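PDB 5V8C: transcriptional regulator from Actinomyces oris, which is a LytR-Cps2A-Psr phosphotransferase, LcpA, that mediates glycosylation of a surface protein anchored to the Gram-positive cell wall. Local coordinates for residues A19-L24 / P108-V113; G64-N69 / T253-P258. All blocks are in the same frame, centred on the assembly; numbering follows the deposited sequence.

Contact 1 of 2, residues A19-L24 / P108-V113; sequences AGETWL and PTTHLV
Ala19 leads in by resting its CB against CG of Pro108, an apolar touch ahead of the strand pairing. At Gly20 the carbonyl O accepts a hydrogen bond from the hydroxyl OG1 of Thr110 (3.2 Å). In Glu21, chi1 of -170° sets CG anti to the backbone N, at the edge of the His111 ring near CD2. Its carboxylate is divided: OE2 takes the indole N-H of Trp23 NE1 in a straight bond of 2.8 Å, while OE1 draws only a weak bond from NE2 of His111. Thr22 offers its carbonyl O to Thr110 N at 2.8 Å and, more weakly, to His111 N. Trp23 then lies over His111 in an offset stack, centroids 4.4 Å apart and planes 30° apart; His111 CB sits over the centre of the six-membered ring in a CH-pi contact, and Val113 CG2 meets the rim at CE3 (3.5 Å). An alanine in place of Trp23 would probably leave His111 without its stacking partner and Glu21 OE2 without the indole donor. Leu24 binds through N to His111 O and through O to Val113 N (2.9 Å), while its CD2 lies beside Leu112 CD1 on the face covered by helix 94-105. Bridges Trp23-His111 and Leu24-Leu112 make this a parallel strand pair within the mixed sheet of an alpha/beta LytR-Cps2A-Psr domain.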
# COMPACT_ATOMS: atom_id res chain seq x y z
N ALA A 19 -16.76 6.25 8.81
CA ALA A 19 -15.99 6.14 7.58
C ALA A 19 -16.03 7.47 6.84
O ALA A 19 -17.03 7.80 6.20
CB ALA A 19 -16.54 5.02 6.71
N GLY A 20 -14.97 8.26 7.03
CA GLY A 20 -14.85 9.58 6.42
C GLY A 20 -14.06 9.51 5.13
O GLY A 20 -14.46 8.82 4.19
N GLU A 21 -12.93 10.23 5.09
CA GLU A 21 -12.07 10.22 3.91
C GLU A 21 -11.17 8.98 3.93
O GLU A 21 -10.41 8.78 4.88
CB GLU A 21 -11.25 11.51 3.83
CG GLU A 21 -10.53 11.69 2.51
CD GLU A 21 -9.96 13.08 2.28
OE1 GLU A 21 -10.75 13.99 1.93
OE2 GLU A 21 -8.74 13.26 2.45
N THR A 22 -11.32 8.11 2.93
CA THR A 22 -10.48 6.92 2.85
C THR A 22 -9.91 6.78 1.42
O THR A 22 -10.64 6.60 0.44
CB THR A 22 -11.14 5.66 3.45
OG1 THR A 22 -10.62 4.48 2.83
CG2 THR A 22 -12.66 5.68 3.38
N TRP A 23 -8.59 6.97 1.32
CA TRP A 23 -7.80 6.88 0.10
C TRP A 23 -7.35 5.44 -0.09
O TRP A 23 -6.94 4.78 0.86
CB TRP A 23 -6.55 7.78 0.21
CG TRP A 23 -6.85 9.25 0.20
CD1 TRP A 23 -7.44 9.97 1.20
CD2 TRP A 23 -6.56 10.18 -0.85
NE1 TRP A 23 -7.55 11.29 0.83
CE2 TRP A 23 -7.03 11.44 -0.43
CE3 TRP A 23 -5.95 10.06 -2.11
CZ2 TRP A 23 -6.90 12.59 -1.23
CZ3 TRP A 23 -5.89 11.18 -2.93
CH2 TRP A 23 -6.37 12.42 -2.49
N LEU A 24 -7.46 4.95 -1.32
CA LEU A 24 -7.00 3.61 -1.63
C LEU A 24 -5.76 3.78 -2.49
O LEU A 24 -5.81 4.43 -3.54
CB LEU A 24 -8.09 2.80 -2.36
CG LEU A 24 -7.72 1.37 -2.80
CD1 LEU A 24 -7.23 0.51 -1.63
CD2 LEU A 24 -8.89 0.70 -3.50
N PRO A 108 -15.44 1.86 2.28
CA PRO A 108 -15.92 2.71 1.19
C PRO A 108 -14.85 3.71 0.75
O PRO A 108 -14.56 4.68 1.46
CB PRO A 108 -17.17 3.39 1.79
CG PRO A 108 -17.15 3.06 3.28
CD PRO A 108 -15.82 2.42 3.58
N THR A 109 -14.25 3.46 -0.42
CA THR A 109 -13.20 4.29 -0.99
C THR A 109 -13.73 5.67 -1.42
O THR A 109 -14.67 5.77 -2.21
CB THR A 109 -12.49 3.51 -2.10
OG1 THR A 109 -11.88 2.37 -1.51
CG2 THR A 109 -11.42 4.33 -2.81
N THR A 110 -13.10 6.73 -0.91
CA THR A 110 -13.43 8.12 -1.18
C THR A 110 -12.55 8.66 -2.33
O THR A 110 -13.04 9.39 -3.19
CB THR A 110 -13.35 8.91 0.14
OG1 THR A 110 -14.44 8.52 0.97
CG2 THR A 110 -13.39 10.42 -0.06
N HIS A 111 -11.26 8.26 -2.35
CA HIS A 111 -10.30 8.68 -3.37
C HIS A 111 -9.43 7.50 -3.82
O HIS A 111 -9.29 6.53 -3.08
CB HIS A 111 -9.41 9.81 -2.82
CG HIS A 111 -10.18 11.01 -2.35
ND1 HIS A 111 -10.75 11.89 -3.25
CD2 HIS A 111 -10.44 11.43 -1.10
CE1 HIS A 111 -11.33 12.82 -2.51
NE2 HIS A 111 -11.17 12.58 -1.21
N LEU A 112 -8.84 7.59 -5.01
CA LEU A 112 -8.03 6.49 -5.53
C LEU A 112 -6.73 6.96 -6.17
O LEU A 112 -6.75 7.80 -7.08
CB LEU A 112 -8.82 5.59 -6.50
CG LEU A 112 -8.00 4.43 -7.12
CD1 LEU A 112 -7.93 3.22 -6.19
CD2 LEU A 112 -8.52 4.03 -8.48
N VAL A 113 -5.60 6.36 -5.71
CA VAL A 113 -4.26 6.58 -6.24
C VAL A 113 -3.70 5.24 -6.73
O VAL A 113 -3.73 4.24 -6.00
CB VAL A 113 -3.30 7.27 -5.23
CG1 VAL A 113 -2.02 7.74 -5.93
CG2 VAL A 113 -3.97 8.45 -4.54

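Contact 2 of 2, residues G64-N69 / T253-P258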
# COMPACT_ATOMS: atom_id res chain seq x y z
N GLY A 64 -5.17 12.05 13.82
CA GLY A 64 -3.93 12.06 13.05
C GLY A 64 -4.09 11.41 11.69
O GLY A 64 -5.00 11.76 10.95
N VAL A 65 -3.19 10.49 11.35
CA VAL A 65 -3.22 9.76 10.08
C VAL A 65 -2.85 8.30 10.35
O VAL A 65 -1.83 8.04 10.98
CB VAL A 65 -2.33 10.39 8.97
CG1 VAL A 65 -2.11 9.44 7.79
CG2 VAL A 65 -2.90 11.72 8.48
N THR A 66 -3.69 7.36 9.88
CA THR A 66 -3.46 5.93 10.01
C THR A 66 -3.42 5.29 8.63
O THR A 66 -4.23 5.60 7.77
CB THR A 66 -4.50 5.29 10.96
OG1 THR A 66 -4.26 5.75 12.28
CG2 THR A 66 -4.46 3.77 10.96
N ILE A 67 -2.43 4.42 8.43
CA ILE A 67 -2.28 3.68 7.19
C ILE A 67 -2.43 2.20 7.52
O ILE A 67 -1.74 1.69 8.41
CB ILE A 67 -0.94 4.01 6.49
CG1 ILE A 67 -0.95 5.46 5.97
CG2 ILE A 67 -0.62 3.02 5.37
CD1 ILE A 67 0.42 6.04 5.74
N ILE A 68 -3.41 1.55 6.89
CA ILE A 68 -3.69 0.13 7.09
C ILE A 68 -3.25 -0.62 5.85
O ILE A 68 -3.77 -0.38 4.76
CB ILE A 68 -5.17 -0.17 7.50
CG1 ILE A 68 -5.46 0.45 8.89
CG2 ILE A 68 -5.44 -1.68 7.54
CD1 ILE A 68 -6.83 0.90 9.11
N ASN A 69 -2.20 -1.43 6.01
CA ASN A 69 -1.63 -2.19 4.91
C ASN A 69 -2.40 -3.50 4.79
O ASN A 69 -2.48 -4.27 5.75
CB ASN A 69 -0.12 -2.41 5.14
CG ASN A 69 0.63 -3.17 4.07
OD1 ASN A 69 0.33 -3.08 2.87
ND2 ASN A 69 1.66 -3.90 4.47
N THR A 253 0.60 6.64 11.94
CA THR A 253 0.75 5.23 12.29
C THR A 253 0.51 4.31 11.12
O THR A 253 -0.38 4.57 10.32
CB THR A 253 -0.16 4.85 13.49
OG1 THR A 253 -1.52 4.84 13.07
CG2 THR A 253 0.01 5.78 14.70
N ILE A 254 1.30 3.23 11.03
CA ILE A 254 1.18 2.21 9.99
C ILE A 254 0.94 0.86 10.65
O ILE A 254 1.76 0.40 11.44
CB ILE A 254 2.39 2.17 9.02
CG1 ILE A 254 2.48 3.47 8.21
CG2 ILE A 254 2.29 0.96 8.08
CD1 ILE A 254 3.88 3.91 7.91
N ILE A 255 -0.18 0.23 10.29
CA ILE A 255 -0.55 -1.06 10.85
C ILE A 255 -0.91 -2.05 9.74
O ILE A 255 -1.51 -1.68 8.73
CB ILE A 255 -1.63 -0.96 11.97
CG1 ILE A 255 -2.53 -2.22 12.03
CG2 ILE A 255 -2.47 0.33 11.89
CD1 ILE A 255 -3.10 -2.60 13.45
N ASP A 256 -0.45 -3.29 9.93
CA ASP A 256 -0.76 -4.43 9.09
C ASP A 256 -2.03 -5.07 9.61
O ASP A 256 -2.20 -5.20 10.83
CB ASP A 256 0.38 -5.44 9.11
CG ASP A 256 1.53 -5.01 8.22
OD1 ASP A 256 2.40 -4.25 8.70
OD2 ASP A 256 1.49 -5.33 7.01
N LEU A 257 -2.96 -5.39 8.70
CA LEU A 257 -4.23 -6.04 9.00
C LEU A 257 -3.94 -7.35 9.77
O LEU A 257 -3.18 -8.19 9.26
CB LEU A 257 -4.94 -6.34 7.67
CG LEU A 257 -6.47 -6.19 7.55
CD1 LEU A 257 -7.11 -7.51 7.22
CD2 LEU A 257 -7.10 -5.49 8.73
N PRO A 258 -4.40 -7.50 11.02
CA PRO A 258 -4.06 -8.71 11.78
C PRO A 258 -4.80 -9.98 11.34
O PRO A 258 -5.86 -10.31 11.88
CB PRO A 258 -4.36 -8.33 13.23
CG PRO A 258 -5.37 -7.26 13.14
CD PRO A 258 -5.26 -6.59 11.80
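Thr66 to Asn69 pair one for one with Thr253 to Asp256 as neighbouring parallel strands, the second forming the outermost strand at one end of the mixed central sheet. The strand axes come within 4.7 Å and their directions differ by 21°, a modest twist. Backbone bonds supply the framework. The edge strand gives the N-H of Thr253 to Val65 O and that of Ile255 to Ile67 O, and its carbonyls at Thr253 and Ile255 receive Ile67 N and Asn69 N. This is the alternating ladder of parallel strands, and Leu257 N prolongs it past the strand end with a longer bond of 3.2 Å to Asn69 O. CA-H...O contacts reinforce the same carbonyls, as from Ile68 CA to Ile255 O at 3.3 Å.

Apolar packing differs between the two faces. Ile67 and Ile254 run alongside each other, with CB of Ile67 3.9 Å from CG1 of Ile254, on the face covered by helix 182-208. On the other face CG1 of Ile68 meets CG2 of Ile255 more loosely, and helix 272-280 packs on Ile255 through Leu277.

Polar side chains pair near both ends of the register. The hydroxyls Thr66 OG1 and Thr253 OG1 lie 3.0 Å apart, close enough for a hydrogen bond, the latter placed between its own backbone N and carbonyl carbon (chi1 71°). Asn69 carries its CG anti to the backbone N (chi1 -179°), alongside Asp256 on the Ile67 face. Its ND2, also bonded to Thr193 OG1 of helix 182-208, reaches the syn side of Asp256 OD2 at 2.9 Å, tilted out of the carboxylate plane.

Overall arrangement
Contacts 1 and 2 show how one mixed sheet can be built from parallel pairings between distant parts of a chain. Their centres lie 14 Å apart and their nearest atoms about 7 Å apart, without touching. Strand 52-60 bridges them: it is antiparallel to both 23-28 of contact 1 and 65-70 of contact 2, with backbone bonds to Trp23 on one side and Ile68 on the other. Contact 2 ends the sheet at strand 252-256, whereas contact 1 lies further in. The side chains of Val113 and Ile67 each lie about 4 Å from bound PE4, a polyether likely to come from the crystallisation solution, which may nonetheless trace a pocket.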